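Local coordinates for protein K5 lyase (Enterobacteria phage k1-5, PDB 2X3H) that cleaves the K5 capsular glycosaminoglycan by elimination, as a trimeric phage tail-spike lyase, at residues Ala295-Thr300 with Thr322-Asp327; Cys111-Arg116 with Ser142-Glu147; Ala409-Thr414 with Gln427-Met432; Pro193-Met198 with Ser222-Leu227. One frame throughout, in Å; residues are numbered along the deposited sequence.

Contact 1: residues Ala295-Thr300 with Thr322-Asp327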
# COMPACT_ATOMS: atom_id res chain seq x y z
N ALA A 295 -5.64 -15.74 -5.58
CA ALA A 295 -6.19 -14.63 -6.36
C ALA A 295 -7.21 -15.11 -7.40
O ALA A 295 -8.05 -14.34 -7.86
CB ALA A 295 -5.05 -13.82 -7.05
N GLY A 296 -7.10 -16.38 -7.79
CA GLY A 296 -8.08 -16.98 -8.71
C GLY A 296 -7.83 -16.73 -10.19
O GLY A 296 -6.75 -16.27 -10.63
N LYS A 297 -8.86 -17.06 -10.97
CA LYS A 297 -8.80 -17.06 -12.43
C LYS A 297 -9.28 -15.76 -13.06
O LYS A 297 -9.21 -15.61 -14.29
CB LYS A 297 -9.63 -18.23 -12.99
CG LYS A 297 -9.30 -19.59 -12.38
CD LYS A 297 -10.21 -20.68 -12.96
CE LYS A 297 -9.69 -22.07 -12.60
NZ LYS A 297 -10.52 -23.14 -13.22
N GLY A 298 -9.77 -14.84 -12.23
CA GLY A 298 -10.31 -13.56 -12.70
C GLY A 298 -9.24 -12.51 -13.01
O GLY A 298 -8.04 -12.81 -13.05
N SER A 299 -9.70 -11.28 -13.21
CA SER A 299 -8.81 -10.23 -13.70
C SER A 299 -8.97 -8.89 -12.99
O SER A 299 -10.02 -8.60 -12.39
CB SER A 299 -9.04 -10.05 -15.19
OG SER A 299 -10.41 -9.87 -15.47
N THR A 300 -7.94 -8.08 -13.13
CA THR A 300 -7.89 -6.72 -12.60
C THR A 300 -8.33 -6.59 -11.14
O THR A 300 -9.06 -5.67 -10.77
CB THR A 300 -8.59 -5.69 -13.55
OG1 THR A 300 -9.98 -5.99 -13.66
CG2 THR A 300 -7.93 -5.74 -14.93
N THR A 322 -1.11 -17.13 -4.90
CA THR A 322 -1.20 -17.82 -6.18
C THR A 322 -2.15 -17.03 -7.06
O THR A 322 -3.07 -16.36 -6.58
CB THR A 322 -1.68 -19.28 -6.04
OG1 THR A 322 -3.10 -19.30 -5.84
CG2 THR A 322 -0.97 -19.98 -4.87
N VAL A 323 -1.90 -17.07 -8.37
CA VAL A 323 -2.79 -16.37 -9.29
C VAL A 323 -2.88 -17.16 -10.58
O VAL A 323 -1.85 -17.63 -11.11
CB VAL A 323 -2.33 -14.91 -9.55
CG1 VAL A 323 -0.89 -14.89 -10.08
CG2 VAL A 323 -3.28 -14.19 -10.51
N GLU A 324 -4.10 -17.30 -11.09
CA GLU A 324 -4.33 -18.04 -12.34
C GLU A 324 -4.80 -17.14 -13.49
O GLU A 324 -4.69 -17.51 -14.68
CB GLU A 324 -5.37 -19.14 -12.10
CG GLU A 324 -5.44 -20.15 -13.22
CD GLU A 324 -6.14 -21.44 -12.78
OE1 GLU A 324 -6.64 -21.49 -11.63
OE2 GLU A 324 -6.16 -22.39 -13.60
N GLY A 325 -5.31 -15.97 -13.14
CA GLY A 325 -5.94 -15.07 -14.11
C GLY A 325 -4.99 -14.05 -14.72
O GLY A 325 -3.79 -14.31 -14.89
N SER A 326 -5.54 -12.87 -15.03
CA SER A 326 -4.78 -11.87 -15.79
C SER A 326 -4.93 -10.45 -15.27
O SER A 326 -5.97 -10.07 -14.72
CB SER A 326 -5.23 -11.89 -17.24
OG SER A 326 -6.57 -11.49 -17.33
N ASP A 327 -3.88 -9.66 -15.47
CA ASP A 327 -3.89 -8.23 -15.16
C ASP A 327 -4.21 -7.96 -13.70
O ASP A 327 -4.81 -6.93 -13.38
CB ASP A 327 -4.89 -7.51 -16.07
CG ASP A 327 -4.53 -7.63 -17.53
OD1 ASP A 327 -3.42 -7.19 -17.89
OD2 ASP A 327 -5.37 -8.15 -18.30
O HOH W 1 -5.05 -18.39 -7.97
O HOH W 2 -8.51 -13.66 -16.23
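Two stacked corner segments, A295-T300 and T322-D327, show how irregular turns can stay bonded through their backbones although the pairing shifts by one residue around G298. At the start, A295 N bonds to T322 O at 2.8 Å. G296 O is gripped twice: it accepts from E324 N at 2.9 Å, the donor standing 43° out of the carbonyl plane, and takes a weak second bond from G325 N. The segments belong to successive coils of a parallel beta-helix: A295-T300 follows strand 293-294, T322-D327 takes in the end of strand 321-323 and the turn after it, both leading into strands 302-309 and 329-336, which pair in parallel. Above G325, the carbonyls of K297 and G298 close in on its CA, G298 O at 3.3 Å in a CA-H...O contact, leaving no room for a side chain. Further on, S326 N donates to G298 O, and S326 O receives T300 N in the plane of its carbonyl at 3.2 Å. T300 and D327 both turn the chain with positive phi, and their side chains run alongside one another, T300 CG2 3.7 Å from D327 CB. The D327 carboxylate instead forms a salt bridge with R394 of the second subunit. On the outer side K297 and E324 extend in the same direction. With CG anti to the backbone N (chi1 -167°) and the chain extended beyond it, E324 lays OE1 against K297 CE at 3.3 Å, while the charged ends, K297 NZ and E324 OE2, remain 4.4 Å apart. One water joins G296 N to T322 OG1, another K297 O to S326 OG.

Contact 2: residues Cys111-Arg116 with Ser142-Glu147; sequences CNLDGR and SNITVE
The carboxylate of D114 is met on both faces at a single oxygen: N143 ND2 comes down on one face and the backbone N of R116 on the other. The flat amide of N143 is turned 71° against the carboxylate, and its ND2 lies 3.1 Å from D114 OD1, above the carboxylate plane rather than in it. From the opposite face R116 N reaches the same D114 OD1, also at 3.1 Å, closing an Asx turn. This doubly held oxygen marks a corner of a parallel beta-helix, where strand 112-114 lies beside strand 139-142 of the next coil before the chain bends at N143 into strand 144-147. S142 OG stands near the same oxygen, 3.5 Å from D114 OD1. The torsion of D114, with CG anti to the backbone N (chi1 176°), swings the carboxylate across to the neighbouring coil. Two backbone bonds set the parallel register of D114 with S142: S142 N donates to L113 O at 2.9 Å, and G115 N donates to S142 O at 3.0 Å. Between those two bonds, D114 CA makes a CA-H...O contact with S142 O. Beyond the turn the guanidinium of R116 leaves the contact for S97 OG, while N143 packs on R140 of the third subunit. Toward the coil interior the contact is apolar. L113 and I144 cross at about a right angle, both packing on L121, and L113 CG is 4.1 Å from I144 CD1. That same methyl, I144 CD1, also lies over the backbone of G115, 3.8 Å from its CA.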
# COMPACT_ATOMS: atom_id res chain seq x y z
N CYS A 111 -34.66 -8.68 8.04
CA CYS A 111 -33.48 -8.92 8.85
C CYS A 111 -33.16 -7.65 9.62
O CYS A 111 -32.53 -6.75 9.09
CB CYS A 111 -32.31 -9.30 7.94
SG CYS A 111 -30.76 -9.68 8.79
N ASN A 112 -33.64 -7.56 10.86
CA ASN A 112 -33.23 -6.48 11.76
C ASN A 112 -33.15 -7.02 13.18
O ASN A 112 -34.13 -7.01 13.93
CB ASN A 112 -34.16 -5.26 11.68
CG ASN A 112 -33.64 -4.06 12.50
OD1 ASN A 112 -32.74 -4.20 13.33
ND2 ASN A 112 -34.21 -2.89 12.25
N LEU A 113 -31.97 -7.50 13.54
CA LEU A 113 -31.78 -8.23 14.78
C LEU A 113 -30.54 -7.73 15.49
O LEU A 113 -29.48 -7.55 14.87
CB LEU A 113 -31.63 -9.72 14.45
CG LEU A 113 -31.24 -10.70 15.54
CD1 LEU A 113 -32.26 -10.64 16.67
CD2 LEU A 113 -31.16 -12.11 14.93
N ASP A 114 -30.66 -7.51 16.80
CA ASP A 114 -29.55 -7.07 17.64
C ASP A 114 -29.51 -7.97 18.86
O ASP A 114 -30.55 -8.23 19.47
CB ASP A 114 -29.74 -5.61 18.07
CG ASP A 114 -28.66 -5.12 19.03
OD1 ASP A 114 -27.55 -5.66 19.00
OD2 ASP A 114 -28.93 -4.18 19.81
N GLY A 115 -28.32 -8.47 19.20
CA GLY A 115 -28.14 -9.34 20.37
C GLY A 115 -27.53 -8.68 21.61
O GLY A 115 -27.33 -9.35 22.63
N ARG A 116 -27.26 -7.37 21.52
CA ARG A 116 -26.68 -6.61 22.64
C ARG A 116 -25.38 -7.22 23.22
O ARG A 116 -25.00 -6.94 24.36
CB ARG A 116 -27.73 -6.36 23.74
CG ARG A 116 -28.96 -5.57 23.27
CD ARG A 116 -30.04 -5.44 24.37
NE ARG A 116 -29.57 -4.74 25.56
CZ ARG A 116 -29.61 -5.24 26.79
NH1 ARG A 116 -30.10 -6.45 27.01
NH2 ARG A 116 -29.15 -4.51 27.80
N SER A 142 -26.70 -7.71 14.09
CA SER A 142 -25.61 -7.12 14.87
C SER A 142 -25.47 -7.63 16.30
O SER A 142 -26.46 -8.03 16.92
CB SER A 142 -25.74 -5.59 14.90
OG SER A 142 -26.92 -5.18 15.58
N ASN A 143 -24.24 -7.60 16.79
CA ASN A 143 -23.95 -7.80 18.22
C ASN A 143 -24.54 -9.09 18.79
O ASN A 143 -25.21 -9.09 19.83
CB ASN A 143 -24.45 -6.59 19.03
CG ASN A 143 -23.98 -5.25 18.45
OD1 ASN A 143 -22.86 -5.13 17.95
ND2 ASN A 143 -24.84 -4.24 18.54
N ILE A 144 -24.26 -10.20 18.13
CA ILE A 144 -24.89 -11.46 18.49
C ILE A 144 -23.97 -12.63 18.15
O ILE A 144 -23.06 -12.50 17.33
CB ILE A 144 -26.27 -11.59 17.77
CG1 ILE A 144 -27.16 -12.64 18.44
CG2 ILE A 144 -26.09 -11.87 16.27
CD1 ILE A 144 -28.66 -12.38 18.21
N THR A 145 -24.19 -13.76 18.81
CA THR A 145 -23.46 -14.98 18.52
C THR A 145 -24.41 -15.97 17.85
O THR A 145 -25.58 -16.07 18.25
CB THR A 145 -22.91 -15.59 19.82
OG1 THR A 145 -21.97 -14.67 20.40
CG2 THR A 145 -22.25 -16.93 19.54
N VAL A 146 -23.92 -16.67 16.84
CA VAL A 146 -24.66 -17.74 16.16
C VAL A 146 -23.89 -19.04 16.34
O VAL A 146 -22.76 -19.17 15.86
CB VAL A 146 -24.88 -17.41 14.67
CG1 VAL A 146 -25.63 -18.54 13.95
CG2 VAL A 146 -25.63 -16.09 14.53
N GLU A 147 -24.49 -19.97 17.07
CA GLU A 147 -23.84 -21.23 17.41
C GLU A 147 -24.43 -22.39 16.62
O GLU A 147 -25.65 -22.54 16.53
CB GLU A 147 -24.00 -21.51 18.91
CG GLU A 147 -23.34 -22.80 19.33
CD GLU A 147 -23.37 -23.05 20.83
OE1 GLU A 147 -23.89 -22.20 21.60
OE2 GLU A 147 -22.87 -24.13 21.24

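Contact 3: residues Ala409-Thr414 with Gln427-Met432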
# COMPACT_ATOMS: atom_id res chain seq x y z
N ALA A 409 12.74 -20.80 -17.90
CA ALA A 409 12.74 -20.76 -19.37
C ALA A 409 11.65 -19.84 -19.92
O ALA A 409 11.71 -19.45 -21.10
CB ALA A 409 12.60 -22.18 -19.95
N THR A 410 10.68 -19.49 -19.08
CA THR A 410 9.60 -18.57 -19.49
C THR A 410 10.08 -17.12 -19.54
O THR A 410 9.36 -16.24 -20.03
CB THR A 410 8.37 -18.62 -18.57
OG1 THR A 410 8.70 -18.15 -17.26
CG2 THR A 410 7.82 -20.03 -18.49
N ILE A 411 11.27 -16.88 -19.00
CA ILE A 411 11.91 -15.56 -19.14
C ILE A 411 12.73 -15.64 -20.41
O ILE A 411 13.87 -16.09 -20.40
CB ILE A 411 12.82 -15.20 -17.93
CG1 ILE A 411 12.03 -15.28 -16.61
CG2 ILE A 411 13.43 -13.82 -18.12
CD1 ILE A 411 12.91 -15.13 -15.36
N ASP A 412 12.10 -15.27 -21.52
CA ASP A 412 12.70 -15.50 -22.83
C ASP A 412 12.96 -14.24 -23.65
O ASP A 412 13.39 -14.32 -24.80
CB ASP A 412 11.89 -16.53 -23.63
CG ASP A 412 10.50 -16.04 -24.00
OD1 ASP A 412 10.18 -14.84 -23.76
OD2 ASP A 412 9.70 -16.84 -24.57
N GLY A 413 12.69 -13.08 -23.05
CA GLY A 413 12.98 -11.80 -23.69
C GLY A 413 12.08 -11.46 -24.87
O GLY A 413 12.32 -10.46 -25.55
N THR A 414 11.06 -12.29 -25.12
CA THR A 414 10.05 -11.99 -26.14
C THR A 414 8.93 -11.13 -25.54
O THR A 414 8.91 -10.84 -24.34
CB THR A 414 9.39 -13.27 -26.72
OG1 THR A 414 8.52 -13.85 -25.74
CG2 THR A 414 10.43 -14.31 -27.15
N GLN A 427 20.04 -6.64 -9.81
CA GLN A 427 19.86 -7.78 -10.73
C GLN A 427 18.55 -7.68 -11.49
O GLN A 427 17.48 -7.63 -10.87
CB GLN A 427 19.89 -9.09 -9.94
CG GLN A 427 19.87 -10.32 -10.80
CD GLN A 427 20.28 -11.55 -10.02
OE1 GLN A 427 20.09 -11.62 -8.80
NE2 GLN A 427 20.85 -12.53 -10.72
N TYR A 428 18.64 -7.67 -12.82
CA TYR A 428 17.49 -7.48 -13.70
C TYR A 428 17.43 -8.65 -14.68
O TYR A 428 18.34 -8.81 -15.51
CB TYR A 428 17.59 -6.12 -14.42
CG TYR A 428 17.70 -5.00 -13.41
CD1 TYR A 428 16.57 -4.49 -12.78
CD2 TYR A 428 18.95 -4.50 -13.04
CE1 TYR A 428 16.67 -3.49 -11.82
CE2 TYR A 428 19.07 -3.50 -12.07
CZ TYR A 428 17.93 -3.00 -11.47
OH TYR A 428 18.01 -1.99 -10.51
N ILE A 429 16.40 -9.49 -14.55
CA ILE A 429 16.32 -10.74 -15.31
C ILE A 429 15.12 -10.74 -16.24
O ILE A 429 13.99 -11.00 -15.82
CB ILE A 429 16.28 -12.00 -14.38
CG1 ILE A 429 17.36 -11.91 -13.30
CG2 ILE A 429 16.45 -13.27 -15.21
CD1 ILE A 429 17.15 -12.85 -12.12
N GLY A 430 15.39 -10.46 -17.51
CA GLY A 430 14.33 -10.44 -18.53
C GLY A 430 13.81 -9.05 -18.86
O GLY A 430 13.81 -8.15 -18.01
N SER A 431 13.38 -8.87 -20.11
CA SER A 431 12.66 -7.66 -20.49
C SER A 431 11.62 -8.00 -21.55
O SER A 431 11.94 -8.68 -22.52
CB SER A 431 13.61 -6.61 -21.08
OG SER A 431 12.83 -5.58 -21.69
N MET A 432 10.40 -7.51 -21.38
CA MET A 432 9.32 -7.81 -22.32
C MET A 432 9.44 -7.03 -23.63
O MET A 432 8.69 -7.28 -24.57
CB MET A 432 7.94 -7.56 -21.69
CG MET A 432 7.66 -8.42 -20.48
SD MET A 432 6.07 -8.01 -19.72
CE MET A 432 6.37 -8.69 -18.08
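I411 turns its CB toward G430 and I429 and divides there into two branches. The short branch ends at CG2, which, anti to the backbone N, presses on the CA of G430 at 3.5 Å. The same I411 CG2 also lies 3.7 Å from the carbonyl O of I429, and it fills the place that a side chain on G430 would need. The long branch runs through CG1, beside the backbone N (chi1 -56°), to its end at CD1, which touches I429 CG2 at 4.0 Å as a methyl-to-methyl contact. Further along, the backbones meet without a hydrogen bond between the segments, G413 CA approaching S431 O at 3.5 Å in a CA-H...O contact. The turn that carries G413 is set by D412, an Asx turn in which OD1 accepts T414 N at 3.0 Å and, from the same face, T414 OG1. At the end of the beta-helix, this loop leads from strand 405-406 to strand 419-422, on whose V420 I411 also packs. Strand 427-429 runs antiparallel to 419-422 and continues the sheet in parallel into the third subunit, with S442 of that subunit also against I411.

Contact 4: residues Pro193-Met198 with Ser222-Leu227; sequences PPDGLM and SSVNSL
S226 holds OG anti to its own carbonyl carbon (chi1 -66°), which carries the hydroxyl over to L197 of the neighbouring segment, while D195 keeps CG anti to its N (chi1 -169°) and lays its carboxylate beside V224 and N225. These torsions belong to a corner shared by two successive coils of a parallel beta-helix, leading into strands 198-206 and 227-234. The S226 hydroxyl does two things at once: its OG accepts the N-H of L197 at 3.0 Å and donates back to V224 O within its own segment. V224 O is therefore bonded twice, since G196 N also reaches it, at 3.2 Å and in the carbonyl plane. A side-chain oxygen thus stands in for a backbone partner where the turn interrupts regular pairing. On either side of the turn the backbones bond directly, V224 N to P194 O at 2.9 Å and L227 N to L197 O at the same 2.9 Å, the latter almost straight with 170° at the hydrogen. G196 and N225 both take positive phi in the bend, and G196 CA makes a CA-H...O contact with N225 O at 3.1 Å. V224 CG2 lies against the D195 carboxylate, 3.6 Å from D195 CG. D195 OD1 is salt-bridged to K234 of the second subunit, and G196 O accepts from R203 of that same subunit, so the corner faces the trimer interface. As the strands begin, the side chains of M198 and L227 share a face of the sheet, with M198 CE 4.3 Å from L227 CD1.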
# COMPACT_ATOMS: atom_id res chain seq x y z
N PRO A 193 -27.77 -10.07 -8.03
CA PRO A 193 -26.55 -9.96 -7.21
C PRO A 193 -26.82 -9.26 -5.89
O PRO A 193 -27.54 -8.25 -5.86
CB PRO A 193 -25.63 -9.07 -8.07
CG PRO A 193 -26.10 -9.29 -9.46
CD PRO A 193 -27.58 -9.50 -9.37
N PRO A 194 -26.25 -9.78 -4.79
CA PRO A 194 -26.20 -9.02 -3.54
C PRO A 194 -25.48 -7.69 -3.81
O PRO A 194 -24.50 -7.69 -4.55
CB PRO A 194 -25.37 -9.92 -2.61
CG PRO A 194 -25.57 -11.29 -3.13
CD PRO A 194 -25.64 -11.11 -4.64
N ASP A 195 -25.95 -6.59 -3.23
CA ASP A 195 -25.45 -5.25 -3.62
C ASP A 195 -25.43 -4.36 -2.39
O ASP A 195 -26.43 -4.24 -1.68
CB ASP A 195 -26.40 -4.68 -4.69
CG ASP A 195 -25.87 -3.42 -5.40
OD1 ASP A 195 -24.86 -2.82 -5.00
OD2 ASP A 195 -26.52 -3.01 -6.40
N GLY A 196 -24.28 -3.73 -2.12
CA GLY A 196 -24.22 -2.76 -1.04
C GLY A 196 -24.14 -3.35 0.36
O GLY A 196 -24.48 -2.68 1.35
N LEU A 197 -23.67 -4.58 0.46
CA LEU A 197 -23.55 -5.21 1.78
C LEU A 197 -22.42 -4.59 2.57
O LEU A 197 -21.42 -4.16 1.99
CB LEU A 197 -23.27 -6.71 1.64
CG LEU A 197 -24.22 -7.51 0.72
CD1 LEU A 197 -23.89 -8.99 0.73
CD2 LEU A 197 -25.66 -7.29 1.11
N MET A 198 -22.57 -4.54 3.88
CA MET A 198 -21.45 -4.19 4.75
C MET A 198 -21.33 -5.29 5.77
O MET A 198 -22.22 -5.49 6.58
CB MET A 198 -21.69 -2.85 5.45
CG MET A 198 -21.60 -1.64 4.53
SD MET A 198 -22.02 -0.12 5.43
CE MET A 198 -21.70 1.15 4.21
N SER A 222 -20.83 -13.53 -5.98
CA SER A 222 -21.34 -12.66 -7.03
C SER A 222 -21.90 -11.32 -6.53
O SER A 222 -22.77 -10.72 -7.16
CB SER A 222 -22.37 -13.42 -7.90
OG SER A 222 -21.77 -14.59 -8.45
N SER A 223 -21.40 -10.84 -5.39
CA SER A 223 -21.86 -9.55 -4.89
C SER A 223 -21.17 -8.41 -5.64
O SER A 223 -20.11 -8.59 -6.25
CB SER A 223 -21.56 -9.41 -3.40
OG SER A 223 -20.15 -9.47 -3.19
N VAL A 224 -21.79 -7.24 -5.56
CA VAL A 224 -21.19 -6.02 -6.10
C VAL A 224 -21.29 -4.89 -5.07
O VAL A 224 -22.16 -4.91 -4.18
CB VAL A 224 -21.87 -5.59 -7.43
CG1 VAL A 224 -21.66 -6.65 -8.51
CG2 VAL A 224 -23.36 -5.31 -7.23
N ASN A 225 -20.39 -3.91 -5.19
CA ASN A 225 -20.42 -2.71 -4.34
C ASN A 225 -20.56 -3.04 -2.85
O ASN A 225 -21.32 -2.39 -2.15
CB ASN A 225 -21.58 -1.77 -4.74
CG ASN A 225 -21.59 -1.48 -6.24
OD1 ASN A 225 -22.64 -1.60 -6.91
ND2 ASN A 225 -20.44 -1.12 -6.77
N SER A 226 -19.80 -4.02 -2.38
CA SER A 226 -19.91 -4.46 -1.00
C SER A 226 -18.59 -4.37 -0.26
O SER A 226 -17.52 -4.42 -0.88
CB SER A 226 -20.45 -5.88 -0.94
OG SER A 226 -21.79 -5.95 -1.42
N LEU A 227 -18.68 -4.23 1.06
CA LEU A 227 -17.51 -4.07 1.92
C LEU A 227 -17.44 -5.21 2.91
O LEU A 227 -18.44 -5.52 3.56
CB LEU A 227 -17.58 -2.74 2.70
CG LEU A 227 -17.59 -1.44 1.89
CD1 LEU A 227 -17.95 -0.26 2.74
CD2 LEU A 227 -16.23 -1.21 1.22

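In the fold
Along the chain the contacts come in the order 2, 4, 1, 3, each closing before the next opens, and this sequence is also their order in space. Centres of consecutive contacts lie about 20, 20 and 21 Å apart, and those of contacts 2 and 3 about 54 Å, on opposite sides of the chain's centre. No two touch. Contacts 1, 2 and 4 each join neighbouring coils of the parallel beta-helix at a corner; contact 3 lies where parallel stacking gives way to antiparallel strand 427-429. All four contacts reach the second subunit, and contacts 2 and 3 also the third, so the coil repeat builds an elongated spike and contributes to its trimer interfaces.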